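Long-range contacts in protein Bug27 (Bordetella pertussis, PDB 2QPQ), which probably serves as a periplasmic solute-binding receptor of the Bug family, holding a small ligand between the two lobes of a Venus-flytrap fold: residues Val131-Gly137 against His156-Tyr162; Phe93-Ile97 against Arg243-Tyr247; Gly80-Asn84 against Gly297-Asp301; Leu10-Phe16 against Ala41-Pro47; Tyr114-Leu120 against Gln197-Val201. The contacts are given in a common frame with arbitrary orientation. Residue numbers count along the deposited sequence, not the author numbering.

Contact 1: residues Val131-Gly137 against His156-Tyr162; sequences VTYGSCG and HMVHVPY
Strands 132-135 and 158-161 are the parallel pair of a beta-alpha-beta unit whose crossover is helix 141-153. Their axes approach to 4.6 Å at -34°, with Thr132 opposite Val158, Tyr133 opposite His159, Gly134 opposite Val160 and Ser135 opposite Pro161. Hydrogen bonds step from strand to strand: Val158 N to Val131 O 2.7 Å, Tyr133 N to Val158 O 2.9 Å, Val160 N to Tyr133 O 2.8 Å, Ser135 N to Val160 O 3.1 Å, Tyr162 N to Ser135 O 3.0 Å. Tyr133, the residue most covered here, adopts chi1 p (68°), chi2 98°. Its ring lies on the helix-covered face, where His159 CA makes a CH-pi contact 3.9 Å from the ring centroid; Met157 packs CB against Tyr133 CD2 at 3.6 Å and sets SD 5.1 Å from that centroid, an oblique Met-aromatic contact. A long aromatic suits this site because its hydroxyl spans to helix 141-153, bonding Glu147. His159 (chi1 t) shares this face and stacks on His143 of the same helix. On the face of Thr132 and Val160, Tyr162 (chi1 m) brings its ring edge beside Gly134, where a CB would clash. Cys136, disulfide-bonded to Cys165, follows the strand near a bound citrate. At the opposite end one water accepts from Val131 N at 3.0 Å and donates to His156 O at 2.6 Å.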
# COMPACT_ATOMS: atom_id res chain seq x y z
N VAL A 131 23.45 -4.88 7.19
CA VAL A 131 22.07 -5.25 7.54
C VAL A 131 21.18 -4.97 6.32
O VAL A 131 20.96 -3.81 5.96
CB VAL A 131 21.60 -4.47 8.79
CG1 VAL A 131 20.19 -4.93 9.28
CG2 VAL A 131 22.63 -4.61 9.92
N THR A 132 20.70 -6.04 5.68
CA THR A 132 19.88 -5.92 4.49
C THR A 132 18.45 -6.15 4.94
O THR A 132 18.21 -6.82 5.93
CB THR A 132 20.27 -7.00 3.46
OG1 THR A 132 20.31 -8.28 4.13
CG2 THR A 132 21.67 -6.71 2.91
N TYR A 133 17.51 -5.55 4.22
CA TYR A 133 16.10 -5.84 4.44
C TYR A 133 15.45 -6.08 3.11
O TYR A 133 15.65 -5.30 2.17
CB TYR A 133 15.43 -4.68 5.17
CG TYR A 133 15.27 -3.35 4.41
CD1 TYR A 133 14.06 -3.04 3.78
CD2 TYR A 133 16.28 -2.41 4.36
CE1 TYR A 133 13.88 -1.86 3.09
CE2 TYR A 133 16.12 -1.18 3.66
CZ TYR A 133 14.90 -0.93 3.05
OH TYR A 133 14.67 0.23 2.41
N GLY A 134 14.67 -7.14 3.02
CA GLY A 134 13.85 -7.35 1.82
C GLY A 134 12.64 -6.41 1.81
O GLY A 134 12.26 -5.89 2.85
N SER A 135 12.09 -6.14 0.63
CA SER A 135 10.79 -5.48 0.53
C SER A 135 9.98 -6.12 -0.57
O SER A 135 10.50 -6.95 -1.28
CB SER A 135 10.94 -3.97 0.25
OG SER A 135 11.17 -3.76 -1.13
N CYS A 136 8.73 -5.67 -0.71
CA CYS A 136 7.79 -6.11 -1.73
C CYS A 136 8.11 -5.51 -3.13
O CYS A 136 7.46 -5.84 -4.10
CB CYS A 136 6.34 -5.73 -1.25
SG CYS A 136 6.00 -6.66 0.29
N GLY A 137 9.16 -4.68 -3.22
CA GLY A 137 9.59 -4.18 -4.52
C GLY A 137 10.22 -2.80 -4.47
O GLY A 137 9.97 -2.00 -3.57
N HIS A 156 21.64 2.55 8.45
CA HIS A 156 22.19 2.22 7.13
C HIS A 156 21.82 0.82 6.62
O HIS A 156 22.66 0.09 6.10
CB HIS A 156 23.69 2.45 7.16
CG HIS A 156 24.05 3.86 7.49
ND1 HIS A 156 24.38 4.26 8.77
CD2 HIS A 156 24.04 4.99 6.74
CE1 HIS A 156 24.59 5.57 8.78
NE2 HIS A 156 24.39 6.03 7.56
N MET A 157 20.54 0.46 6.77
CA MET A 157 20.05 -0.82 6.26
C MET A 157 20.07 -0.76 4.74
O MET A 157 19.77 0.29 4.17
CB MET A 157 18.62 -1.09 6.70
CG MET A 157 18.42 -1.14 8.21
SD MET A 157 16.68 -1.45 8.57
CE MET A 157 15.86 -0.12 7.72
N VAL A 158 20.38 -1.90 4.12
CA VAL A 158 20.51 -2.00 2.68
C VAL A 158 19.29 -2.71 2.09
O VAL A 158 19.01 -3.86 2.43
CB VAL A 158 21.79 -2.75 2.28
CG1 VAL A 158 21.81 -3.06 0.72
CG2 VAL A 158 23.02 -1.95 2.71
N HIS A 159 18.61 -2.04 1.17
CA HIS A 159 17.36 -2.57 0.60
C HIS A 159 17.64 -3.64 -0.44
O HIS A 159 18.47 -3.46 -1.36
CB HIS A 159 16.55 -1.42 0.00
CG HIS A 159 15.40 -1.83 -0.86
ND1 HIS A 159 14.38 -2.65 -0.42
CD2 HIS A 159 15.10 -1.51 -2.14
CE1 HIS A 159 13.49 -2.81 -1.40
NE2 HIS A 159 13.92 -2.13 -2.45
N VAL A 160 16.95 -4.77 -0.29
CA VAL A 160 17.03 -5.81 -1.29
C VAL A 160 15.58 -6.04 -1.77
O VAL A 160 14.71 -6.47 -0.99
CB VAL A 160 17.66 -7.11 -0.70
CG1 VAL A 160 17.59 -8.25 -1.75
CG2 VAL A 160 19.15 -6.88 -0.17
N PRO A 161 15.29 -5.68 -3.04
CA PRO A 161 13.91 -5.77 -3.47
C PRO A 161 13.53 -7.19 -3.88
O PRO A 161 14.37 -7.91 -4.44
CB PRO A 161 13.86 -4.83 -4.67
CG PRO A 161 15.27 -4.97 -5.28
CD PRO A 161 16.17 -5.12 -4.09
N TYR A 162 12.26 -7.53 -3.66
CA TYR A 162 11.67 -8.76 -4.18
C TYR A 162 10.51 -8.44 -5.11
O TYR A 162 9.91 -7.37 -5.05
CB TYR A 162 11.18 -9.65 -3.01
CG TYR A 162 12.35 -10.27 -2.26
CD1 TYR A 162 12.75 -11.56 -2.53
CD2 TYR A 162 13.08 -9.54 -1.32
CE1 TYR A 162 13.84 -12.14 -1.85
CE2 TYR A 162 14.19 -10.10 -0.64
CZ TYR A 162 14.55 -11.39 -0.93
OH TYR A 162 15.64 -11.95 -0.32
O HOH W 1 23.70 -1.90 7.42

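Contact 2: residues Phe93-Ile97 against Arg243-Tyr247; sequences FAAVI and RQKLY
Val96 forms the apolar centre: with chi1 t, its CG1 lies 3.7 Å from Leu246 CB and 4.1 Å from Tyr247 CB, the compact branched side chain filling the space against both. Next to it Ile97, extended with both chi angles t, brings CD1 to 3.5 Å from Tyr247 CE1. The Tyr247 ring (chi1 t, chi2 90°) presents its edge to Val96 O, with CD1 3.3 Å from that oxygen, while its hydroxyl bonds Ser272. Helix 243-247 runs with strand 93-97 at -26°, the axes approaching to 7.4 Å. In the alpha/beta lobe this is a helix packed beside strand 93-109, which is disturbed here by a classic beta bulge: Val96 (phi/psi -111/-56) and Ile97 both face Leu232. Outward lies Arg243, chi1 to chi3 m, t, p, whose guanidinium places one face over the small Ala94, NE 3.6 Å from Ala94 CB. The long arginine reaches the strand from the helix, and two donors of its guanidinium, Arg243 NE and Arg243 NH2, converge on a single acceptor, Ala95 O, each at 2.8 Å.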
# COMPACT_ATOMS: atom_id res chain seq x y z
N PHE A 93 -6.44 12.85 -12.16
CA PHE A 93 -7.20 11.89 -11.37
C PHE A 93 -7.94 12.62 -10.26
O PHE A 93 -7.45 13.64 -9.75
CB PHE A 93 -6.26 10.84 -10.75
CG PHE A 93 -5.43 10.10 -11.78
CD1 PHE A 93 -5.94 8.98 -12.44
CD2 PHE A 93 -4.17 10.56 -12.12
CE1 PHE A 93 -5.18 8.33 -13.42
CE2 PHE A 93 -3.42 9.89 -13.10
CZ PHE A 93 -3.93 8.79 -13.73
N ALA A 94 -9.10 12.06 -9.89
CA ALA A 94 -9.92 12.57 -8.80
C ALA A 94 -10.30 11.36 -7.94
O ALA A 94 -10.70 10.30 -8.45
CB ALA A 94 -11.17 13.23 -9.34
N ALA A 95 -10.19 11.55 -6.65
CA ALA A 95 -10.42 10.46 -5.71
C ALA A 95 -11.90 10.18 -5.50
O ALA A 95 -12.73 11.10 -5.53
CB ALA A 95 -9.78 10.80 -4.37
N VAL A 96 -12.23 8.91 -5.31
CA VAL A 96 -13.60 8.50 -5.01
C VAL A 96 -13.72 7.99 -3.58
O VAL A 96 -14.52 8.52 -2.76
CB VAL A 96 -14.07 7.38 -5.97
CG1 VAL A 96 -15.47 6.88 -5.56
CG2 VAL A 96 -14.07 7.97 -7.41
N ILE A 97 -12.90 7.00 -3.26
CA ILE A 97 -13.00 6.39 -1.93
C ILE A 97 -11.73 5.66 -1.57
O ILE A 97 -11.15 5.00 -2.41
CB ILE A 97 -14.24 5.40 -1.82
CG1 ILE A 97 -14.40 4.84 -0.39
CG2 ILE A 97 -14.15 4.24 -2.87
CD1 ILE A 97 -15.78 4.10 -0.19
N ARG A 243 -18.57 11.20 -8.69
CA ARG A 243 -17.68 10.68 -7.62
C ARG A 243 -18.48 10.26 -6.37
O ARG A 243 -18.21 9.23 -5.74
CB ARG A 243 -16.65 11.75 -7.26
CG ARG A 243 -15.65 11.99 -8.42
CD ARG A 243 -14.84 13.24 -8.19
NE ARG A 243 -13.96 13.11 -7.02
CZ ARG A 243 -13.30 14.13 -6.47
NH1 ARG A 243 -13.43 15.38 -6.94
NH2 ARG A 243 -12.54 13.90 -5.43
N GLN A 244 -19.50 11.06 -6.04
CA GLN A 244 -20.36 10.78 -4.86
C GLN A 244 -21.27 9.60 -5.10
O GLN A 244 -21.46 8.77 -4.21
CB GLN A 244 -21.15 12.04 -4.46
CG GLN A 244 -20.23 12.96 -3.71
CD GLN A 244 -20.81 14.32 -3.41
OE1 GLN A 244 -21.86 14.73 -3.94
NE2 GLN A 244 -20.11 15.06 -2.56
N LYS A 245 -21.76 9.46 -6.31
CA LYS A 245 -22.57 8.29 -6.68
C LYS A 245 -21.77 6.98 -6.58
O LYS A 245 -22.24 5.99 -6.00
CB LYS A 245 -23.17 8.48 -8.08
CG LYS A 245 -24.36 9.43 -8.00
CD LYS A 245 -25.03 9.78 -9.34
CE LYS A 245 -24.16 10.70 -10.23
NZ LYS A 245 -24.32 10.29 -11.65
N LEU A 246 -20.55 7.01 -7.11
CA LEU A 246 -19.63 5.91 -6.95
C LEU A 246 -19.25 5.65 -5.50
O LEU A 246 -19.32 4.49 -5.05
CB LEU A 246 -18.38 6.15 -7.80
CG LEU A 246 -18.57 5.94 -9.31
CD1 LEU A 246 -17.34 6.51 -9.98
CD2 LEU A 246 -18.73 4.46 -9.68
N TYR A 247 -18.86 6.70 -4.78
CA TYR A 247 -18.59 6.65 -3.37
C TYR A 247 -19.72 5.95 -2.63
O TYR A 247 -19.45 5.04 -1.86
CB TYR A 247 -18.26 8.03 -2.72
CG TYR A 247 -18.11 7.85 -1.20
CD1 TYR A 247 -16.87 7.55 -0.63
CD2 TYR A 247 -19.23 7.90 -0.37
CE1 TYR A 247 -16.75 7.32 0.74
CE2 TYR A 247 -19.12 7.65 0.98
CZ TYR A 247 -17.88 7.35 1.53
OH TYR A 247 -17.78 7.09 2.86

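Contact 3: residues Gly80-Asn84 against Gly297-Asp301; sequences GVFRN and GLKVD
Neither segment is a regular strand. Residues 80-84 follow on from helix 74-81, whereas Gly297, with positive phi (71°), closes helix 275-296 in a Schellman motif, a conformation that favours glycine; Leu298 and Lys299 then run extended. The backbones come together where Val81 CA lies 4.2 Å from Lys299 CA, and Val300 N donates to Val81 O at 2.7 Å. Beside this bond Val81 (chi1 m) packs CG1 on Leu298 CD2 at 3.7 Å and CB on Val300 CG2 at 3.9 Å. Lys299, long enough to curl back with chi1 and chi2 both m, donates NZ to Gly80 O at 2.8 Å and to a water at 2.6 Å. The chain terminus is held by Arg83: its backbone N donates to Asp301 OD1 at 2.9 Å, and its NE donates to Asp301 O at 2.6 Å, with Asp301 OXT at 3.3 Å completing a salt bridge to the terminal carboxylate. The Arg83 guanidinium lays one face over Lys299, NH2 3.7 Å from Lys299 CB. The C-terminal tail is thus fastened at the surface, between helix 74-81 and helix 141-153, where Leu298 touches His143 and Leu144, while Val81 also packs on Thr293 of helix 275-296.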
# COMPACT_ATOMS: atom_id res chain seq x y z
N GLY A 80 7.57 10.71 -7.57
CA GLY A 80 8.92 11.03 -7.12
C GLY A 80 10.00 10.11 -7.68
O GLY A 80 11.16 10.51 -7.74
N VAL A 81 9.63 8.92 -8.15
CA VAL A 81 10.60 7.88 -8.53
C VAL A 81 10.63 7.54 -10.01
O VAL A 81 11.50 6.77 -10.46
CB VAL A 81 10.42 6.56 -7.71
CG1 VAL A 81 10.62 6.82 -6.19
CG2 VAL A 81 9.05 5.88 -8.00
N PHE A 82 9.68 8.08 -10.78
CA PHE A 82 9.73 7.97 -12.21
C PHE A 82 10.19 9.28 -12.81
O PHE A 82 9.70 10.33 -12.42
CB PHE A 82 8.38 7.51 -12.80
CG PHE A 82 8.14 6.05 -12.58
CD1 PHE A 82 7.60 5.61 -11.36
CD2 PHE A 82 8.47 5.13 -13.57
CE1 PHE A 82 7.40 4.25 -11.14
CE2 PHE A 82 8.28 3.78 -13.38
CZ PHE A 82 7.74 3.33 -12.15
N ARG A 83 11.15 9.20 -13.73
CA ARG A 83 11.78 10.39 -14.35
C ARG A 83 10.78 11.19 -15.18
O ARG A 83 10.74 12.42 -15.10
CB ARG A 83 13.02 9.99 -15.18
CG ARG A 83 14.14 9.33 -14.33
CD ARG A 83 15.39 8.88 -15.15
NE ARG A 83 16.32 8.12 -14.30
CZ ARG A 83 17.21 8.68 -13.48
NH1 ARG A 83 17.30 10.00 -13.42
NH2 ARG A 83 17.99 7.92 -12.72
N ASN A 84 9.94 10.48 -15.94
CA ASN A 84 9.01 11.13 -16.87
C ASN A 84 7.62 10.51 -16.82
O ASN A 84 7.20 9.82 -17.76
CB ASN A 84 9.53 11.05 -18.31
CG ASN A 84 10.91 11.66 -18.49
OD1 ASN A 84 11.90 10.92 -18.65
ND2 ASN A 84 10.98 12.99 -18.50
N GLY A 297 17.59 9.90 -3.07
CA GLY A 297 18.01 9.82 -4.46
C GLY A 297 17.50 8.65 -5.27
O GLY A 297 18.19 8.13 -6.15
N LEU A 298 16.26 8.22 -4.99
CA LEU A 298 15.70 7.02 -5.62
C LEU A 298 14.97 7.36 -6.91
O LEU A 298 14.05 8.18 -6.89
CB LEU A 298 14.75 6.30 -4.64
CG LEU A 298 13.98 5.09 -5.20
CD1 LEU A 298 14.86 3.89 -5.51
CD2 LEU A 298 12.90 4.71 -4.22
N LYS A 299 15.37 6.72 -8.00
CA LYS A 299 14.58 6.66 -9.21
C LYS A 299 14.46 5.20 -9.61
O LYS A 299 15.42 4.42 -9.52
CB LYS A 299 15.18 7.46 -10.39
CG LYS A 299 15.31 8.97 -10.21
CD LYS A 299 13.96 9.69 -10.20
CE LYS A 299 14.17 11.19 -10.07
NZ LYS A 299 12.99 11.85 -9.46
N VAL A 300 13.29 4.82 -10.05
CA VAL A 300 13.02 3.44 -10.42
C VAL A 300 13.17 3.26 -11.93
O VAL A 300 13.29 2.15 -12.41
CB VAL A 300 11.66 2.96 -9.83
CG1 VAL A 300 11.29 1.61 -10.35
CG2 VAL A 300 11.75 2.90 -8.32
N ASP A 301 13.20 4.35 -12.69
CA ASP A 301 13.52 4.23 -14.13
C ASP A 301 14.62 5.24 -14.53
O ASP A 301 15.35 5.75 -13.67
CB ASP A 301 12.26 4.45 -15.00
CG ASP A 301 11.84 5.88 -15.02
OD1 ASP A 301 12.34 6.62 -14.15
OD2 ASP A 301 11.03 6.28 -15.89
OXT ASP A 301 14.80 5.58 -15.71
O HOH W 2 14.18 10.91 -6.57
O HOH W 3 10.58 12.19 -10.33

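Contact 4: residues Leu10-Phe16 against Ala41-Pro47; sequences LDIIVTF and AVVENRP
Backbone hydrogen bonds join strands 10-14 and 41-45 in parallel, the axes 4.6 Å apart at closest and crossing at -22°. Leu10 pairs with Ala41, Asp11 with Val42, Ile12 with Val43, Ile13 with Glu44, and Val14 with Asn45. The bonds are Val42 N to Leu10 O 2.9 Å, Ile12 N to Val42 O 2.8 Å, Glu44 N to Ile12 O 2.9 Å, Val14 N to Glu44 O 2.7 Å and Arg46 N to Val14 O 2.8 Å. Beyond them a water donates to both Thr15 O and Pro47 O, each at 2.8 Å. Apolar packing occupies the face turned to helix 21-35: Ile12 (m, t) sets CD1 3.9 Å from Ala41 CB and 4.1 Å from Val43 CG2, and Val14 CG2 meets Val43 CG1 at 3.5 Å. Branched residues favour extended strands and fill this layer, while Ala41 makes way for the reach of Ile12. Asp11 and Glu44 share the other face with Ile13, which packs on Leu57 and Val58 of helix 52-59. Glu44 (chi1 p) brings OE2 to 2.5 Å from Asp11 OD1, so one acid probably carries a proton; Asp11 also pairs with Arg61. Just past the strand, Arg46 NE bridges Glu44 OE1 at 3.0 Å, and Arg46 CG lies 3.5 Å from Ile13 CG2. The pair is the parallel core of a beta-alpha-beta unit crossing over through helix 21-35; beyond strand 10-14, Phe16 lies near a bound citrate, which may mark the pocket.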
# COMPACT_ATOMS: atom_id res chain seq x y z
N LEU A 10 -19.04 -1.03 -15.47
CA LEU A 10 -17.87 -0.27 -15.03
C LEU A 10 -16.62 -1.06 -15.42
O LEU A 10 -16.65 -2.27 -15.62
CB LEU A 10 -17.90 -0.01 -13.51
CG LEU A 10 -18.76 1.07 -12.85
CD1 LEU A 10 -20.08 1.38 -13.49
CD2 LEU A 10 -18.91 0.71 -11.37
N ASP A 11 -15.52 -0.34 -15.58
CA ASP A 11 -14.25 -0.95 -15.92
C ASP A 11 -13.30 -0.49 -14.82
O ASP A 11 -13.00 0.68 -14.72
CB ASP A 11 -13.81 -0.42 -17.28
CG ASP A 11 -12.51 -1.06 -17.77
OD1 ASP A 11 -12.12 -2.15 -17.25
OD2 ASP A 11 -11.90 -0.48 -18.71
N ILE A 12 -12.89 -1.41 -13.96
CA ILE A 12 -12.06 -1.07 -12.81
C ILE A 12 -10.67 -1.58 -13.18
O ILE A 12 -10.48 -2.79 -13.39
CB ILE A 12 -12.57 -1.75 -11.52
CG1 ILE A 12 -13.96 -1.22 -11.13
CG2 ILE A 12 -11.59 -1.57 -10.34
CD1 ILE A 12 -14.57 -2.02 -9.96
N ILE A 13 -9.72 -0.66 -13.28
CA ILE A 13 -8.37 -1.02 -13.74
C ILE A 13 -7.50 -1.10 -12.52
O ILE A 13 -7.36 -0.13 -11.77
CB ILE A 13 -7.80 0.02 -14.76
CG1 ILE A 13 -8.72 0.23 -16.01
CG2 ILE A 13 -6.36 -0.36 -15.14
CD1 ILE A 13 -9.05 -1.03 -16.75
N VAL A 14 -6.97 -2.30 -12.27
CA VAL A 14 -6.15 -2.51 -11.08
C VAL A 14 -4.66 -2.31 -11.42
O VAL A 14 -4.18 -2.87 -12.38
CB VAL A 14 -6.36 -3.92 -10.48
CG1 VAL A 14 -5.73 -3.99 -9.12
CG2 VAL A 14 -7.86 -4.25 -10.39
N THR A 15 -3.96 -1.53 -10.58
CA THR A 15 -2.58 -1.09 -10.85
C THR A 15 -1.58 -2.13 -10.40
O THR A 15 -0.39 -1.99 -10.65
CB THR A 15 -2.26 0.21 -10.06
OG1 THR A 15 -2.66 0.04 -8.68
CG2 THR A 15 -2.95 1.43 -10.69
N PHE A 16 -2.05 -3.18 -9.75
CA PHE A 16 -1.16 -4.25 -9.27
C PHE A 16 -1.69 -5.61 -9.68
O PHE A 16 -2.87 -5.76 -10.00
CB PHE A 16 -0.90 -4.11 -7.75
CG PHE A 16 0.17 -3.09 -7.45
CD1 PHE A 16 -0.11 -1.72 -7.49
CD2 PHE A 16 1.49 -3.49 -7.26
CE1 PHE A 16 0.89 -0.77 -7.30
CE2 PHE A 16 2.50 -2.55 -7.07
CZ PHE A 16 2.20 -1.19 -7.09
N ALA A 41 -19.18 -4.85 -12.98
CA ALA A 41 -17.98 -4.09 -12.74
C ALA A 41 -16.85 -5.00 -13.18
O ALA A 41 -16.39 -5.85 -12.39
CB ALA A 41 -17.86 -3.77 -11.26
N VAL A 42 -16.44 -4.88 -14.43
CA VAL A 42 -15.32 -5.67 -14.94
C VAL A 42 -14.03 -5.21 -14.26
O VAL A 42 -13.67 -4.03 -14.31
CB VAL A 42 -15.16 -5.55 -16.47
CG1 VAL A 42 -13.90 -6.34 -16.96
CG2 VAL A 42 -16.47 -5.95 -17.22
N VAL A 43 -13.32 -6.15 -13.66
CA VAL A 43 -12.05 -5.85 -13.01
C VAL A 43 -10.92 -6.40 -13.86
O VAL A 43 -10.94 -7.57 -14.27
CB VAL A 43 -12.02 -6.43 -11.58
CG1 VAL A 43 -10.61 -6.34 -10.94
CG2 VAL A 43 -13.09 -5.75 -10.72
N GLU A 44 -9.95 -5.56 -14.18
CA GLU A 44 -8.84 -6.02 -14.97
C GLU A 44 -7.51 -5.49 -14.42
O GLU A 44 -7.45 -4.39 -13.90
CB GLU A 44 -9.07 -5.68 -16.45
CG GLU A 44 -9.30 -4.24 -16.71
CD GLU A 44 -9.41 -3.94 -18.20
OE1 GLU A 44 -8.59 -4.47 -19.00
OE2 GLU A 44 -10.29 -3.16 -18.56
N ASN A 45 -6.47 -6.30 -14.46
CA ASN A 45 -5.17 -5.85 -13.96
C ASN A 45 -4.39 -5.27 -15.12
O ASN A 45 -4.29 -5.91 -16.16
CB ASN A 45 -4.38 -6.99 -13.29
CG ASN A 45 -5.15 -7.65 -12.18
OD1 ASN A 45 -5.07 -7.24 -11.00
ND2 ASN A 45 -5.93 -8.64 -12.53
N ARG A 46 -3.88 -4.05 -14.92
CA ARG A 46 -2.95 -3.43 -15.86
C ARG A 46 -1.76 -2.92 -15.08
O ARG A 46 -1.65 -1.71 -14.85
CB ARG A 46 -3.67 -2.29 -16.62
CG ARG A 46 -4.94 -2.74 -17.34
CD ARG A 46 -4.63 -3.45 -18.69
NE ARG A 46 -5.82 -3.34 -19.49
CZ ARG A 46 -5.94 -2.79 -20.68
NH1 ARG A 46 -4.91 -2.31 -21.37
NH2 ARG A 46 -7.14 -2.76 -21.19
N PRO A 47 -0.88 -3.83 -14.60
CA PRO A 47 0.12 -3.49 -13.60
C PRO A 47 1.47 -2.94 -14.08
O PRO A 47 2.32 -2.63 -13.28
CB PRO A 47 0.30 -4.81 -12.87
CG PRO A 47 0.09 -5.84 -13.92
CD PRO A 47 -0.81 -5.27 -14.95
O HOH W 4 2.25 -2.77 -10.48

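Contact 5: residues Tyr114-Leu120 against Gln197-Val201; sequences YKTLGEL and QALAV
An N-capped helix start packs here against a strand of the sheet: residues 114-116 lead into helix 117-123, and Leu199 of strand 196-201 fits against the turn. Leu199, the most covered residue, has chi1 m and chi2 t, an extended branch that suits the apolar recess. Its CD1 lies 3.9 Å from Tyr114 CB and 4.1 Å from Leu120 CB, and its CD2 lies 3.5 Å from Tyr114 O. Leu117 (t, p) sets CD1 4.1 Å from Leu199 CB and 4.0 Å from Ala200 CB, the small alanine letting Leu117 pack directly against the strand. Leu120 repeats the t, p rotamer one turn on. Thr116, chi1 p, caps the helix, its OG1 accepting from Glu119 N at 3.2 Å, while Glu119 (chi1 m) turns OE1 back to accept from Lys115 N at 2.9 Å. Gln197, with chi1 and chi2 both t, extends to lay NE2 3.5 Å from Lys115 CA. A water joins the backbones, accepting from Leu117 N at 3.2 Å and donating to Leu199 O at 2.8 Å.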
# COMPACT_ATOMS: atom_id res chain seq x y z
N TYR A 114 17.60 -10.57 16.24
CA TYR A 114 16.92 -9.30 16.46
C TYR A 114 15.60 -9.56 17.14
O TYR A 114 14.66 -10.08 16.53
CB TYR A 114 16.64 -8.54 15.14
CG TYR A 114 17.84 -8.25 14.30
CD1 TYR A 114 18.93 -7.53 14.80
CD2 TYR A 114 17.87 -8.67 12.96
CE1 TYR A 114 20.04 -7.25 13.99
CE2 TYR A 114 18.98 -8.41 12.16
CZ TYR A 114 20.05 -7.68 12.69
OH TYR A 114 21.12 -7.40 11.87
N LYS A 115 15.56 -9.18 18.41
CA LYS A 115 14.42 -9.39 19.27
C LYS A 115 13.49 -8.16 19.29
O LYS A 115 12.26 -8.28 19.50
CB LYS A 115 14.97 -9.71 20.69
CG LYS A 115 15.27 -11.22 21.00
CD LYS A 115 16.18 -12.00 20.03
CE LYS A 115 16.50 -13.45 20.56
NZ LYS A 115 17.15 -14.46 19.59
N THR A 116 14.05 -6.98 19.05
CA THR A 116 13.27 -5.75 19.05
C THR A 116 13.73 -4.90 17.87
O THR A 116 14.81 -5.12 17.33
CB THR A 116 13.50 -4.93 20.35
OG1 THR A 116 14.83 -4.42 20.35
CG2 THR A 116 13.31 -5.77 21.59
N LEU A 117 12.93 -3.90 17.51
CA LEU A 117 13.37 -2.92 16.52
C LEU A 117 14.62 -2.18 16.98
O LEU A 117 15.45 -1.85 16.15
CB LEU A 117 12.27 -1.91 16.15
CG LEU A 117 12.54 -1.14 14.84
CD1 LEU A 117 12.25 -2.05 13.65
CD2 LEU A 117 11.74 0.13 14.72
N GLY A 118 14.76 -1.94 18.29
CA GLY A 118 15.89 -1.19 18.82
C GLY A 118 17.22 -1.89 18.57
O GLY A 118 18.21 -1.25 18.26
N GLU A 119 17.23 -3.22 18.70
CA GLU A 119 18.38 -4.06 18.39
C GLU A 119 18.76 -3.98 16.91
O GLU A 119 19.94 -3.96 16.57
CB GLU A 119 18.10 -5.51 18.81
CG GLU A 119 18.21 -5.70 20.35
CD GLU A 119 17.77 -7.07 20.84
OE1 GLU A 119 17.66 -8.01 20.03
OE2 GLU A 119 17.57 -7.21 22.08
N LEU A 120 17.75 -3.95 16.05
CA LEU A 120 17.98 -3.85 14.60
C LEU A 120 18.65 -2.51 14.27
O LEU A 120 19.66 -2.46 13.55
CB LEU A 120 16.63 -3.97 13.84
CG LEU A 120 16.69 -3.68 12.33
CD1 LEU A 120 17.42 -4.84 11.67
CD2 LEU A 120 15.30 -3.48 11.71
N GLN A 197 8.87 -13.46 13.37
CA GLN A 197 8.69 -12.55 14.47
C GLN A 197 8.59 -11.13 13.91
O GLN A 197 9.33 -10.78 13.00
CB GLN A 197 9.93 -12.69 15.28
CG GLN A 197 10.06 -11.89 16.52
CD GLN A 197 11.32 -12.34 17.23
OE1 GLN A 197 11.42 -13.52 17.62
NE2 GLN A 197 12.32 -11.44 17.34
N ALA A 198 7.66 -10.35 14.44
CA ALA A 198 7.46 -8.97 14.03
C ALA A 198 8.13 -7.97 14.99
O ALA A 198 7.86 -7.98 16.19
CB ALA A 198 5.97 -8.67 13.87
N LEU A 199 9.00 -7.13 14.45
CA LEU A 199 9.69 -6.12 15.24
C LEU A 199 8.90 -4.82 15.45
O LEU A 199 8.99 -4.16 16.50
CB LEU A 199 11.06 -5.86 14.61
CG LEU A 199 12.04 -7.03 14.58
CD1 LEU A 199 13.42 -6.54 14.10
CD2 LEU A 199 12.13 -7.70 15.96
N ALA A 200 8.13 -4.43 14.43
CA ALA A 200 7.35 -3.19 14.46
C ALA A 200 6.33 -3.23 13.36
O ALA A 200 6.50 -3.97 12.36
CB ALA A 200 8.25 -1.97 14.26
N VAL A 201 5.27 -2.44 13.55
CA VAL A 201 4.34 -2.04 12.49
C VAL A 201 4.55 -0.57 12.16
O VAL A 201 4.93 0.21 13.04
CB VAL A 201 2.87 -2.34 12.84
CG1 VAL A 201 2.69 -3.83 13.11
CG2 VAL A 201 2.37 -1.52 14.04
O HOH W 5 10.22 -4.91 18.89

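In the fold
From the N terminus, contact 4 closes first, a short loop through helix 21-35 that is complete before any other contact opens. Contact 3 then opens at residues 80-84 and closes only at the C terminus, so its loop encloses those of contacts 2, 5 and 1 in turn: contact 2 from strand 93-109 to helix 240-254, contact 5 within it, and contact 1 innermost. None cross. Contacts 4 and 2 belong to one lobe, touching through Leu246 and Leu10; contacts 1 and 5 lie together across the chain's centre from contact 2 and touch where Val131 and Met157 meet Leu120. Strand 93-109, long and central, is paired with strand 196-201, connecting the two regions, while contact 3 ties the tail to helix 74-81.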